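Local coordinates for extracellular solute-binding protein, family 5 (Chelativorans sp., PDB 6WM6), which binds EDTA and related aminopolycarboxylates in the periplasm, probably handing them to an ABC transporter for uptake, at residues A[133-136]-A[137-140]; A[193-196]-A[197-200]; A[319-322]-A[323-327]. All coordinates share one frame; numbering follows the deposited sequence.

Overall arrangement
Contacts 1 and 2 adjoin, their centres about 12 Å apart, and they touch. Asp133 OD1 of contact 1 probably accepts a hydrogen bond from Ala193 N of contact 2 at 2.8 Å, while Tyr136 CZ packs on Ala196 CB at 3.7 Å. Helix 131-141 thus packs against the short helix 193-196 through Asp133 and Tyr136. Contact 3, at the start of helix 321-330, stands apart, its centre about 46 Å from that of contact 1 and about 53 Å from that of contact 2, on the other side of the chain's centre from the latter. All three are structural packing within one solute-binding polypeptide.

Contact 1 of 3, residues A[133-136]-A[137-140]; sequences DFIY and FWKT
Phe137 N meets Asp133 O at 3.1 Å, the first of four successive backbone bonds that tie 133-136 to 137-140. Trp138 continues the series, its N bonding to Phe134 O, and brings its indole edge near the carbonyl oxygen of Ile135. The long indole reaches past the contact, so that NE1 donates to Ile160 O. This i to i+4 pattern is the ordinary alpha-helix, and helix 131-141 uses its faces separately: one lies against strand 160-165, where the Trp138 side chain touches Leu163, another against helices 193-196 and 202-212. Lys139 N bonds to Ile135 O at 2.9 Å, and its extended chain runs alongside Ile135, with CE 3.9 Å from Ile135 CG2. Thr140 closes the stretch by placing its N 3.0 Å from Tyr136 O. Its methyl CG2 lies over one face of the Tyr136 ring, 4.0 Å from the centroid and 22° off the ring normal, a CH-pi contact displaced toward the ring's rim. Tyr136 reaches that place with CG anti to the backbone N (chi1 175°), and its hydroxyl bonds to Ser205 OG on helix 202-212. Replacing Tyr136 with an alanine would probably leave Ser205 OG without this partner and open a gap beside the Thr140 methyl. Thr140 OG1, meanwhile, sits between its backbone N and carbonyl carbon (chi1 69°) and gives its proton to Phe137 O at 2.7 Å.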
loop_
_atom_site.group_PDB
_atom_site.type_symbol
_atom_site.label_atom_id
_atom_site.label_comp_id
_atom_site.label_asym_id
_atom_site.label_seq_id
_atom_site.Cartn_x
_atom_site.Cartn_y
_atom_site.Cartn_z
ATOM N N ASP A 133 12.524 -4.850 -22.686
ATOM C CA ASP A 133 11.845 -4.114 -21.637
ATOM C C ASP A 133 11.941 -4.835 -20.293
ATOM O O ASP A 133 12.122 -4.188 -19.254
ATOM C CB ASP A 133 10.392 -3.873 -22.058
ATOM C CG ASP A 133 10.308 -3.136 -23.388
ATOM O OD1 ASP A 133 10.982 -2.087 -23.513
ATOM O OD2 ASP A 133 9.618 -3.620 -24.312
ATOM N N PHE A 134 11.828 -6.169 -20.289
ATOM C CA PHE A 134 12.049 -6.919 -19.055
ATOM C C PHE A 134 13.480 -6.714 -18.565
ATOM O O PHE A 134 13.703 -6.484 -17.376
ATOM C CB PHE A 134 11.772 -8.418 -19.273
ATOM C CG PHE A 134 10.308 -8.793 -19.253
ATOM C CD1 PHE A 134 9.461 -8.412 -20.280
ATOM C CD2 PHE A 134 9.797 -9.552 -18.215
ATOM C CE1 PHE A 134 8.113 -8.768 -20.254
ATOM C CE2 PHE A 134 8.452 -9.914 -18.181
ATOM C CZ PHE A 134 7.621 -9.517 -19.207
ATOM N N ILE A 135 14.462 -6.797 -19.467
ATOM C CA ILE A 135 15.863 -6.694 -19.075
ATOM C C ILE A 135 16.176 -5.309 -18.530
ATOM O O ILE A 135 16.858 -5.181 -17.499
ATOM C CB ILE A 135 16.767 -7.091 -20.263
ATOM C CG1 ILE A 135 16.650 -8.599 -20.479
ATOM C CG2 ILE A 135 18.208 -6.705 -20.000
ATOM C CD1 ILE A 135 17.205 -9.082 -21.801
ATOM N N TYR A 136 15.683 -4.252 -19.186
ATOM C CA TYR A 136 15.909 -2.907 -18.667
ATOM C C TYR A 136 15.362 -2.777 -17.250
ATOM O O TYR A 136 16.059 -2.313 -16.338
ATOM C CB TYR A 136 15.290 -1.851 -19.587
ATOM C CG TYR A 136 15.388 -0.445 -19.048
ATOM C CD1 TYR A 136 16.516 0.326 -19.288
ATOM C CD2 TYR A 136 14.374 0.111 -18.290
ATOM C CE1 TYR A 136 16.616 1.630 -18.792
ATOM C CE2 TYR A 136 14.465 1.394 -17.782
ATOM C CZ TYR A 136 15.587 2.148 -18.035
ATOM O OH TYR A 136 15.656 3.420 -17.515
ATOM N N PHE A 137 14.117 -3.190 -17.034
ATOM C CA PHE A 137 13.546 -3.008 -15.708
ATOM C C PHE A 137 14.313 -3.793 -14.656
ATOM O O PHE A 137 14.624 -3.272 -13.574
ATOM C CB PHE A 137 12.076 -3.401 -15.695
ATOM C CG PHE A 137 11.380 -3.052 -14.409
ATOM C CD1 PHE A 137 11.348 -1.740 -13.970
ATOM C CD2 PHE A 137 10.802 -4.025 -13.620
ATOM C CE1 PHE A 137 10.727 -1.390 -12.797
ATOM C CE2 PHE A 137 10.161 -3.688 -12.430
ATOM C CZ PHE A 137 10.123 -2.368 -12.019
ATOM N N TRP A 138 14.609 -5.066 -14.948
ATOM C CA TRP A 138 15.410 -5.875 -14.029
ATOM C C TRP A 138 16.738 -5.211 -13.685
ATOM O O TRP A 138 17.124 -5.159 -12.509
ATOM C CB TRP A 138 15.644 -7.246 -14.668
ATOM C CG TRP A 138 16.675 -8.134 -14.005
ATOM C CD1 TRP A 138 16.609 -8.693 -12.773
ATOM C CD2 TRP A 138 17.895 -8.584 -14.594
ATOM N NE1 TRP A 138 17.742 -9.458 -12.541
ATOM C CE2 TRP A 138 18.530 -9.415 -13.654
ATOM C CE3 TRP A 138 18.506 -8.377 -15.841
ATOM C CZ2 TRP A 138 19.755 -10.025 -13.900
ATOM C CZ3 TRP A 138 19.719 -8.977 -16.086
ATOM C CH2 TRP A 138 20.335 -9.801 -15.119
ATOM N N LYS A 139 17.425 -4.657 -14.687
ATOM C CA LYS A 139 18.703 -3.998 -14.418
ATOM C C LYS A 139 18.535 -2.778 -13.520
ATOM O O LYS A 139 19.401 -2.511 -12.685
ATOM C CB LYS A 139 19.411 -3.621 -15.724
ATOM C CG LYS A 139 19.984 -4.828 -16.443
ATOM C CD LYS A 139 20.875 -4.443 -17.616
ATOM C CE LYS A 139 21.483 -5.699 -18.228
ATOM N NZ LYS A 139 22.461 -5.409 -19.316
ATOM N N THR A 140 17.421 -2.047 -13.638
ATOM C CA THR A 140 17.220 -0.914 -12.738
ATOM C C THR A 140 16.905 -1.364 -11.316
ATOM O O THR A 140 17.139 -0.608 -10.370
ATOM C CB THR A 140 16.105 0.043 -13.204
ATOM O OG1 THR A 140 14.809 -0.573 -13.088
ATOM C CG2 THR A 140 16.337 0.526 -14.628
#

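Contact 2 of 3, residues A[193-196]-A[197-200]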
loop_
_atom_site.group_PDB
_atom_site.type_symbol
_atom_site.label_atom_id
_atom_site.label_comp_id
_atom_site.label_asym_id
_atom_site.label_seq_id
_atom_site.Cartn_x
_atom_site.Cartn_y
_atom_site.Cartn_z
ATOM N N ALA A 193 12.241 0.407 -23.027
ATOM C CA ALA A 193 13.701 0.387 -23.057
ATOM C C ALA A 193 14.248 1.111 -24.271
ATOM O O ALA A 193 15.275 1.784 -24.181
ATOM C CB ALA A 193 14.203 -1.057 -23.042
ATOM N N HIS A 194 13.578 0.997 -25.424
ATOM C CA HIS A 194 14.093 1.624 -26.634
ATOM C C HIS A 194 14.045 3.134 -26.557
ATOM O O HIS A 194 14.813 3.799 -27.270
ATOM C CB HIS A 194 13.346 1.118 -27.871
ATOM C CG HIS A 194 11.927 1.568 -27.959
ATOM N ND1 HIS A 194 10.912 1.005 -27.212
ATOM C CD2 HIS A 194 11.345 2.510 -28.737
ATOM C CE1 HIS A 194 9.775 1.599 -27.512
ATOM N NE2 HIS A 194 10.009 2.514 -28.432
ATOM N N LEU A 195 13.169 3.705 -25.745
ATOM C CA LEU A 195 13.162 5.140 -25.514
ATOM C C LEU A 195 14.143 5.525 -24.416
ATOM O O LEU A 195 14.888 6.503 -24.566
ATOM C CB LEU A 195 11.750 5.639 -25.205
ATOM C CG LEU A 195 10.731 5.314 -26.286
ATOM C CD1 LEU A 195 9.329 5.768 -25.917
ATOM C CD2 LEU A 195 11.136 5.962 -27.612
ATOM N N ALA A 196 14.196 4.766 -23.321
ATOM C CA ALA A 196 15.137 5.088 -22.257
ATOM C C ALA A 196 16.567 5.134 -22.777
ATOM O O ALA A 196 17.372 5.965 -22.340
ATOM C CB ALA A 196 15.011 4.071 -21.124
ATOM N N GLU A 197 16.907 4.250 -23.717
ATOM C CA GLU A 197 18.297 4.185 -24.174
ATOM C C GLU A 197 18.717 5.419 -24.951
ATOM O O GLU A 197 19.930 5.612 -25.153
ATOM C CB GLU A 197 18.559 2.905 -24.966
ATOM C CG GLU A 197 17.961 2.844 -26.350
ATOM C CD GLU A 197 18.206 1.497 -27.011
ATOM O OE1 GLU A 197 17.621 1.235 -28.084
ATOM O OE2 GLU A 197 18.984 0.696 -26.447
ATOM N N LYS A 198 17.773 6.253 -25.396
ATOM C CA LYS A 198 18.104 7.499 -26.073
ATOM C C LYS A 198 18.433 8.620 -25.100
ATOM O O LYS A 198 18.770 9.725 -25.545
ATOM C CB LYS A 198 16.918 7.969 -26.926
ATOM C CG LYS A 198 16.482 6.971 -27.979
ATOM C CD LYS A 198 15.285 7.490 -28.751
ATOM C CE LYS A 198 14.777 6.458 -29.738
ATOM N NZ LYS A 198 13.649 6.984 -30.555
ATOM N N HIS A 199 18.359 8.368 -23.799
ATOM C CA HIS A 199 18.438 9.411 -22.790
ATOM C C HIS A 199 19.482 9.083 -21.739
ATOM O O HIS A 199 19.259 9.265 -20.534
ATOM C CB HIS A 199 17.066 9.637 -22.153
ATOM C CG HIS A 199 16.032 10.117 -23.120
ATOM N ND1 HIS A 199 15.838 11.456 -23.390
ATOM C CD2 HIS A 199 15.155 9.445 -23.904
ATOM C CE1 HIS A 199 14.875 11.586 -24.287
ATOM N NE2 HIS A 199 14.446 10.381 -24.617
ATOM N N GLY A 200 20.633 8.598 -22.179
ATOM C CA GLY A 200 21.767 8.372 -21.313
ATOM C C GLY A 200 21.926 6.915 -20.928
ATOM O O GLY A 200 21.276 6.010 -21.462
HETATM O O HOH W 1 19.490 4.128 -20.618
#
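Ala196 O is gripped twice: His199 N donates to it at 3.0 Å, and a water donates a weak bond. That water also donates to Gly200 O at 2.7 Å, bridging the two carbonyls. One residue earlier, Leu195 O is met from two directions. Lys198 N donates to it from well above the carbonyl plane, 56° out of it, while the imidazole of His199 brings CD2 to 3.0 Å from the same oxygen, with the oxygen in the plane of the ring at its edge. The His199 ring is itself stacked on Phe209 of helix 202-212, which probably helps to hold its rotation. Glu197 N still makes the full helical bond to Ala193 O, and its CG, lying between the backbone N and the carbonyl carbon (chi1 73°), folds back to 3.4 Å from His194 O. The extended Lys198 chain runs beside Leu195 and ends with NZ 4.0 Å from Leu195 CD2. His194 NE2 bonds to Asp125 OD2. Bonds to the fourth residue back thus give way to bonds to the third, and the arrangement is that of a type I beta turn, from Ala196 to His199 and followed by Gly200 with its positive phi of 101°, joining the short helix 193-196 to helix 202-212.

Contact 3 of 3, residues A[319-322]-A[323-327]; sequences SDIA and LRKAV
Asp320 O accepts Arg324 N at 3.2 Å, an almost straight bond lying in the carbonyl plane, and Leu323 N adds a weak one. The Asp320 side chain caps the helix: OD1 takes the hydrogen of Ala322 N at 3.0 Å from above the carboxylate plane, and OD2 is held by Tyr389 OH. Further on, Ile321 O receives Lys325 N and Ala322 O receives Ala326 N.

Arg324 bends at chi3 (-59°), which folds its guanidinium back over Ile321; Ile321 CA lies 3.6 Å above the middle of the group, and CG1 comes 3.4 Å from NH2. NH1 donates to Met318 O and to a water, 3.2 Å away, that also donates to Ser319 O. NH2 donates to Tyr521 O, NE makes a weak bond to Ala522 O, and the ring of Tyr521 adds a cation-pi contact. On the other side of Ile321, Lys325 CE lies 3.7 Å from CG1. With Asp320 OD1 and Arg324 NH1 6.4 Å apart, the buried cation is met by carbonyl oxygens, water and an aromatic ring, while the carboxylate probably offsets the positive end of the helix dipole.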
loop_
_atom_site.group_PDB
_atom_site.type_symbol
_atom_site.label_atom_id
_atom_site.label_comp_id
_atom_site.label_asym_id
_atom_site.label_seq_id
_atom_site.Cartn_x
_atom_site.Cartn_y
_atom_site.Cartn_z
ATOM N N SER A 319 12.072 2.113 25.581
ATOM C CA SER A 319 13.131 1.107 25.449
ATOM C C SER A 319 13.015 -0.009 26.484
ATOM O O SER A 319 13.657 -1.048 26.319
ATOM C CB SER A 319 14.509 1.771 25.497
ATOM O OG SER A 319 14.739 2.348 26.755
ATOM N N ASP A 320 12.202 0.154 27.524
ATOM C CA ASP A 320 11.952 -0.899 28.498
ATOM C C ASP A 320 10.734 -1.707 28.059
ATOM O O ASP A 320 9.611 -1.180 27.988
ATOM C CB ASP A 320 11.731 -0.300 29.883
ATOM C CG ASP A 320 11.540 -1.365 30.963
ATOM O OD1 ASP A 320 11.507 -2.583 30.671
ATOM O OD2 ASP A 320 11.427 -0.983 32.157
ATOM N N ILE A 321 10.958 -2.977 27.745
ATOM C CA ILE A 321 9.869 -3.829 27.271
ATOM C C ILE A 321 8.727 -3.909 28.274
ATOM O O ILE A 321 7.570 -4.107 27.884
ATOM C CB ILE A 321 10.438 -5.217 26.884
ATOM C CG1 ILE A 321 9.407 -6.028 26.102
ATOM C CG2 ILE A 321 10.940 -5.976 28.124
ATOM C CD1 ILE A 321 10.003 -7.260 25.453
ATOM N N ALA A 322 9.007 -3.790 29.573
ATOM C CA ALA A 322 7.919 -3.844 30.546
ATOM C C ALA A 322 6.965 -2.668 30.378
ATOM O O ALA A 322 5.746 -2.825 30.519
ATOM C CB ALA A 322 8.489 -3.883 31.966
ATOM N N LEU A 323 7.495 -1.479 30.110
ATOM C CA LEU A 323 6.626 -0.325 29.898
ATOM C C LEU A 323 5.824 -0.501 28.614
ATOM O O LEU A 323 4.627 -0.184 28.574
ATOM C CB LEU A 323 7.429 0.981 29.898
ATOM C CG LEU A 323 6.599 2.247 29.745
ATOM C CD1 LEU A 323 5.594 2.389 30.878
ATOM C CD2 LEU A 323 7.498 3.493 29.688
ATOM N N ARG A 324 6.460 -1.040 27.564
ATOM C CA ARG A 324 5.736 -1.314 26.321
ATOM C C ARG A 324 4.575 -2.256 26.575
ATOM O O ARG A 324 3.426 -1.980 26.171
ATOM C CB ARG A 324 6.662 -1.911 25.265
ATOM C CG ARG A 324 7.781 -0.968 24.861
ATOM C CD ARG A 324 8.432 -1.357 23.531
ATOM N NE ARG A 324 9.035 -2.688 23.419
ATOM C CZ ARG A 324 10.290 -2.977 23.762
ATOM N NH1 ARG A 324 11.066 -2.053 24.309
ATOM N NH2 ARG A 324 10.757 -4.194 23.544
ATOM N N LYS A 325 4.843 -3.380 27.247
ATOM C CA LYS A 325 3.787 -4.356 27.476
ATOM C C LYS A 325 2.691 -3.804 28.369
ATOM O O LYS A 325 1.505 -4.089 28.152
ATOM C CB LYS A 325 4.368 -5.652 28.035
ATOM C CG LYS A 325 5.222 -6.373 27.012
ATOM C CD LYS A 325 5.765 -7.703 27.482
ATOM C CE LYS A 325 6.497 -8.352 26.320
ATOM N NZ LYS A 325 7.027 -9.706 26.611
ATOM N N ALA A 326 3.049 -2.994 29.363
ATOM C CA ALA A 326 2.031 -2.421 30.229
ATOM C C ALA A 326 1.131 -1.470 29.460
ATOM O O ALA A 326 -0.104 -1.525 29.583
ATOM C CB ALA A 326 2.687 -1.694 31.404
ATOM N N VAL A 327 1.720 -0.608 28.635
ATOM C CA VAL A 327 0.922 0.306 27.815
ATOM C C VAL A 327 -0.013 -0.468 26.902
ATOM O O VAL A 327 -1.213 -0.156 26.802
ATOM C CB VAL A 327 1.844 1.269 27.042
ATOM C CG1 VAL A 327 1.114 1.935 25.868
ATOM C CG2 VAL A 327 2.431 2.297 28.007
HETATM O O HOH W 2 14.234 -2.143 23.879
#